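Local coordinates for coiled-coil quantitatively-enriched protein 1 (Schizosaccharomyces pombe, PDB 7CUJ) that links telomeres to the meiotic centrosome as a molecular adaptor, and is required for telomere clustering in meiotic prophase, telomere length regulation and chromosome segregation, at residues E218-C223 / V234-V239; V208-H213 / C223-Y228. One frame throughout, in Å; residues are numbered along the deposited sequence.

Interaction 1: E218-C223 / V234-V239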
# COMPACT_ATOMS: atom_id res chain seq x y z
N GLU A 218 9.98 -14.76 -14.72
CA GLU A 218 10.71 -15.91 -15.24
C GLU A 218 12.06 -15.44 -15.76
O GLU A 218 13.09 -16.05 -15.48
CB GLU A 218 9.92 -16.59 -16.36
CG GLU A 218 8.54 -17.07 -15.96
CD GLU A 218 7.89 -18.00 -16.98
OE1 GLU A 218 7.79 -17.60 -18.17
OE2 GLU A 218 7.51 -19.12 -16.60
N HIS A 219 12.05 -14.33 -16.52
CA HIS A 219 13.25 -13.69 -17.03
C HIS A 219 14.16 -13.27 -15.87
O HIS A 219 15.37 -13.48 -15.94
CB HIS A 219 12.86 -12.50 -17.91
CG HIS A 219 13.96 -12.00 -18.79
ND1 HIS A 219 13.73 -11.11 -19.82
CD2 HIS A 219 15.28 -12.27 -18.80
CE1 HIS A 219 14.87 -10.84 -20.42
NE2 HIS A 219 15.83 -11.54 -19.82
N ALA A 220 13.56 -12.70 -14.82
CA ALA A 220 14.29 -12.19 -13.67
C ALA A 220 14.94 -13.34 -12.90
O ALA A 220 16.11 -13.25 -12.53
CB ALA A 220 13.39 -11.37 -12.79
N ILE A 221 14.18 -14.42 -12.67
CA ILE A 221 14.70 -15.60 -12.01
C ILE A 221 15.89 -16.15 -12.80
O ILE A 221 16.89 -16.56 -12.21
CB ILE A 221 13.59 -16.65 -11.78
CG1 ILE A 221 12.62 -16.19 -10.68
CG2 ILE A 221 14.17 -18.02 -11.48
CD1 ILE A 221 11.27 -16.88 -10.71
N LYS A 222 15.78 -16.14 -14.13
CA LYS A 222 16.83 -16.62 -15.02
C LYS A 222 18.13 -15.85 -14.77
O LYS A 222 19.19 -16.47 -14.66
CB LYS A 222 16.35 -16.63 -16.48
CG LYS A 222 17.35 -16.17 -17.53
CD LYS A 222 18.46 -17.15 -17.83
CE LYS A 222 19.69 -16.48 -18.40
NZ LYS A 222 20.80 -17.44 -18.60
N CYS A 223 18.03 -14.52 -14.66
CA CYS A 223 19.20 -13.65 -14.62
C CYS A 223 19.87 -13.66 -13.25
O CYS A 223 21.01 -13.23 -13.12
CB CYS A 223 18.84 -12.22 -15.00
SG CYS A 223 18.41 -12.02 -16.75
N VAL A 234 15.02 -10.12 -3.43
CA VAL A 234 15.00 -8.67 -3.54
C VAL A 234 15.20 -8.26 -5.00
O VAL A 234 14.50 -7.39 -5.51
CB VAL A 234 16.00 -8.02 -2.57
CG1 VAL A 234 16.36 -6.59 -2.96
CG2 VAL A 234 15.50 -8.06 -1.13
N ASN A 235 16.15 -8.93 -5.68
CA ASN A 235 16.55 -8.56 -7.03
C ASN A 235 15.47 -8.90 -8.06
O ASN A 235 15.17 -8.08 -8.93
CB ASN A 235 17.92 -9.12 -7.40
CG ASN A 235 19.05 -8.35 -6.74
OD1 ASN A 235 19.02 -7.13 -6.67
ND2 ASN A 235 20.06 -9.07 -6.26
N ILE A 236 14.89 -10.11 -7.97
CA ILE A 236 13.89 -10.55 -8.93
C ILE A 236 12.61 -9.72 -8.79
O ILE A 236 11.92 -9.50 -9.79
CB ILE A 236 13.61 -12.07 -8.86
CG1 ILE A 236 12.94 -12.50 -7.56
CG2 ILE A 236 14.88 -12.87 -9.15
CD1 ILE A 236 12.46 -13.94 -7.55
N VAL A 237 12.31 -9.26 -7.57
CA VAL A 237 11.16 -8.40 -7.33
C VAL A 237 11.45 -7.01 -7.90
O VAL A 237 10.61 -6.44 -8.60
CB VAL A 237 10.77 -8.33 -5.84
CG1 VAL A 237 9.74 -7.24 -5.57
CG2 VAL A 237 10.28 -9.67 -5.33
N GLY A 238 12.64 -6.49 -7.59
CA GLY A 238 13.06 -5.16 -8.01
C GLY A 238 13.02 -5.01 -9.53
O GLY A 238 12.48 -4.03 -10.04
N VAL A 239 13.59 -6.00 -10.23
CA VAL A 239 13.70 -5.98 -11.68
C VAL A 239 12.30 -5.99 -12.29
O VAL A 239 11.98 -5.18 -13.16
CB VAL A 239 14.57 -7.14 -12.20
CG1 VAL A 239 14.45 -7.34 -13.71
CG2 VAL A 239 16.04 -6.97 -11.82
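Ile236 CG2 lies over one face of the Ala220 carbonyl, 3.6 Å from Ala220 O and nearly as close to its C. The other methyl meets its carbonyl differently: Ala220 CB comes in at the side of the oxygen, not over a face, 3.8 Å from Ile236 O. Alanine suits this place, since its lone methyl lets the backbones come close: Ala220 CB and Ile236 CB are 4.0 Å apart, and the axes of the two short helical segments approach to 8.8 Å. Their N-to-C directions differ by 140°, so the segments run roughly antiparallel. Both follow the last strand of the parallel sheet in the α/β domain that this piece of the longer protein forms: helix 217-223 comes after strand 208-213, and helix 232-243 packs against helix 217-223 after a short connection. Val237, on the far side of its helix, rests on helices 34-41 and 47-65. Branched isoleucine suits its position because one branch covers the carbonyl while the other, CG1 between backbone N and carbonyl carbon (chi1 67°), extends to bring Ile236 CD1 within 3.9 Å of Ile221 CG1. The two side chains cross obliquely. Beyond Ala220, Val239 turns one branch inward for a looser apolar contact, its CG1 lying 4.3 Å from Ala220 CB.

Interaction 2: V208-H213 / C223-Y228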
# COMPACT_ATOMS: atom_id res chain seq x y z
N VAL A 208 16.81 -30.01 -22.54
CA VAL A 208 15.91 -29.21 -21.73
C VAL A 208 15.66 -27.87 -22.43
O VAL A 208 16.59 -27.09 -22.63
CB VAL A 208 16.44 -29.02 -20.30
CG1 VAL A 208 15.65 -27.96 -19.54
CG2 VAL A 208 16.45 -30.32 -19.52
N LEU A 209 14.40 -27.64 -22.79
CA LEU A 209 13.93 -26.37 -23.33
C LEU A 209 13.13 -25.65 -22.26
O LEU A 209 12.32 -26.27 -21.58
CB LEU A 209 13.06 -26.66 -24.56
CG LEU A 209 13.74 -26.65 -25.92
CD1 LEU A 209 15.07 -27.39 -25.91
CD2 LEU A 209 12.82 -27.22 -26.99
N ARG A 210 13.37 -24.34 -22.11
CA ARG A 210 12.62 -23.53 -21.16
C ARG A 210 11.87 -22.43 -21.91
O ARG A 210 12.48 -21.64 -22.63
CB ARG A 210 13.56 -22.92 -20.11
CG ARG A 210 14.21 -23.93 -19.18
CD ARG A 210 14.82 -23.26 -17.97
NE ARG A 210 15.93 -22.37 -18.32
CZ ARG A 210 16.52 -21.53 -17.47
NH1 ARG A 210 16.12 -21.46 -16.21
NH2 ARG A 210 17.51 -20.77 -17.88
N LEU A 211 10.55 -22.41 -21.74
CA LEU A 211 9.71 -21.32 -22.21
C LEU A 211 9.73 -20.23 -21.14
O LEU A 211 9.23 -20.43 -20.03
CB LEU A 211 8.29 -21.86 -22.44
CG LEU A 211 8.00 -22.55 -23.77
CD1 LEU A 211 9.22 -23.29 -24.32
CD2 LEU A 211 6.82 -23.49 -23.65
N ILE A 212 10.35 -19.09 -21.48
CA ILE A 212 10.53 -17.99 -20.55
C ILE A 212 9.96 -16.73 -21.17
O ILE A 212 10.39 -16.32 -22.25
CB ILE A 212 12.02 -17.83 -20.18
CG1 ILE A 212 12.55 -19.07 -19.44
CG2 ILE A 212 12.24 -16.56 -19.36
CD1 ILE A 212 14.04 -19.08 -19.20
N HIS A 213 8.98 -16.12 -20.49
CA HIS A 213 8.38 -14.89 -20.98
C HIS A 213 9.34 -13.72 -20.79
O HIS A 213 9.88 -13.52 -19.70
CB HIS A 213 7.02 -14.64 -20.32
CG HIS A 213 5.87 -15.13 -21.13
ND1 HIS A 213 4.95 -16.04 -20.64
CD2 HIS A 213 5.48 -14.85 -22.39
CE1 HIS A 213 4.05 -16.30 -21.57
NE2 HIS A 213 4.35 -15.58 -22.65
N CYS A 223 18.03 -14.52 -14.66
CA CYS A 223 19.20 -13.65 -14.62
C CYS A 223 19.87 -13.66 -13.25
O CYS A 223 21.01 -13.23 -13.12
CB CYS A 223 18.84 -12.22 -15.00
SG CYS A 223 18.41 -12.02 -16.75
N PHE A 224 19.16 -14.16 -12.22
CA PHE A 224 19.70 -14.18 -10.87
C PHE A 224 19.75 -15.61 -10.34
O PHE A 224 19.98 -15.82 -9.15
CB PHE A 224 18.94 -13.21 -9.95
CG PHE A 224 19.09 -11.76 -10.33
CD1 PHE A 224 18.20 -11.17 -11.21
CD2 PHE A 224 20.13 -10.99 -9.83
CE1 PHE A 224 18.33 -9.84 -11.58
CE2 PHE A 224 20.26 -9.66 -10.19
CZ PHE A 224 19.37 -9.09 -11.07
N GLN A 225 19.55 -16.59 -11.23
CA GLN A 225 19.72 -18.00 -10.92
C GLN A 225 21.09 -18.23 -10.30
O GLN A 225 21.23 -18.98 -9.33
CB GLN A 225 19.62 -18.84 -12.19
CG GLN A 225 18.22 -19.37 -12.49
CD GLN A 225 18.23 -20.31 -13.66
OE1 GLN A 225 18.86 -20.06 -14.69
NE2 GLN A 225 17.53 -21.42 -13.52
N SER A 226 22.10 -17.57 -10.88
CA SER A 226 23.51 -17.76 -10.56
C SER A 226 23.80 -17.54 -9.07
O SER A 226 24.79 -18.05 -8.55
CB SER A 226 24.37 -16.86 -11.42
OG SER A 226 23.83 -15.55 -11.47
N SER A 227 22.93 -16.77 -8.39
CA SER A 227 23.16 -16.38 -7.01
C SER A 227 22.46 -17.33 -6.03
O SER A 227 23.11 -18.18 -5.42
CB SER A 227 22.79 -14.94 -6.77
OG SER A 227 21.45 -14.68 -7.17
N TYR A 228 21.13 -17.17 -5.89
CA TYR A 228 20.32 -17.78 -4.85
C TYR A 228 20.85 -17.42 -3.46
O TYR A 228 20.72 -18.20 -2.52
CB TYR A 228 20.19 -19.30 -5.02
CG TYR A 228 19.29 -19.76 -6.15
CD1 TYR A 228 17.95 -19.41 -6.19
CD2 TYR A 228 19.79 -20.56 -7.16
CE1 TYR A 228 17.13 -19.83 -7.23
CE2 TYR A 228 18.98 -21.00 -8.20
CZ TYR A 228 17.65 -20.62 -8.24
OH TYR A 228 16.85 -21.05 -9.26
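Arg210, from strand 208-213, and Gln225, from the loop after helix 217-223, send their side chains at each other from opposite directions. The guanidinium and the amide end up nearly parallel, with planes 19° apart, and meet obliquely. Two of the arginine's nitrogens face the amide, and NH1 is the closer. The modelled amide puts Gln225 NE2 3.0 Å from Arg210 NH1, nitrogen against nitrogen; the amide is probably turned over, and with its ends exchanged this approach may be a hydrogen bond. The orientation of the planes does not depend on that choice.

Arg210 bends at chi3 (-65°), which swings the guanidinium out of line with the earlier part of its chain. Ile212, two residues on along the same strand, supplies the floor: its CD1 lies 3.8 Å above the guanidinium plane, over the centre. Tyr194 of helix 191-200 makes a cation-π contact with Arg210, and Asp13 of strand 11-16 takes Arg210 NH2 in a salt bridge.

Gln225 reaches across with its chain extended beyond CG. It occupies a corner of a β turn in which Phe224 O accepts from Ser227 N at 3.2 Å and from Ser227 OG at 2.7 Å, both donors arriving from the same face of the carbonyl plane, although Ser227 itself is poorly ordered. A methionine in place of Arg210 would probably cost Asp13 its salt bridge, leaving it the long, weak pairing with Lys222, and take the polar group from in front of Gln225. Glutamine suits the loop because its amide oxygen, once the group is turned back, could accept an N-H of the buried guanidinium while adding no charge; the balancing negative charge is likely to come from Asp13.

Along the chain the four segments come as 208-213, 218-223, 223-228 and 234-239, so the two contacts interlace: interaction 2 opens first and interaction 1 closes last. They share Cys223, the residue at which helix 217-223 gives way to the loop, and their centres are about 9 Å apart on one side of the chain's centre. A probable hydrogen bond, Glu218 OE1 to His213 N at 3.0 Å, connects them where strand passes into helix. Interaction 2 brings the loop up to strand 208-213, which lies between strands 11-16 and 184-188, and interaction 1 joins helix 217-223 to helix 232-243 farther out, so that together they connect sheet, helix, loop and outer helix within one domain.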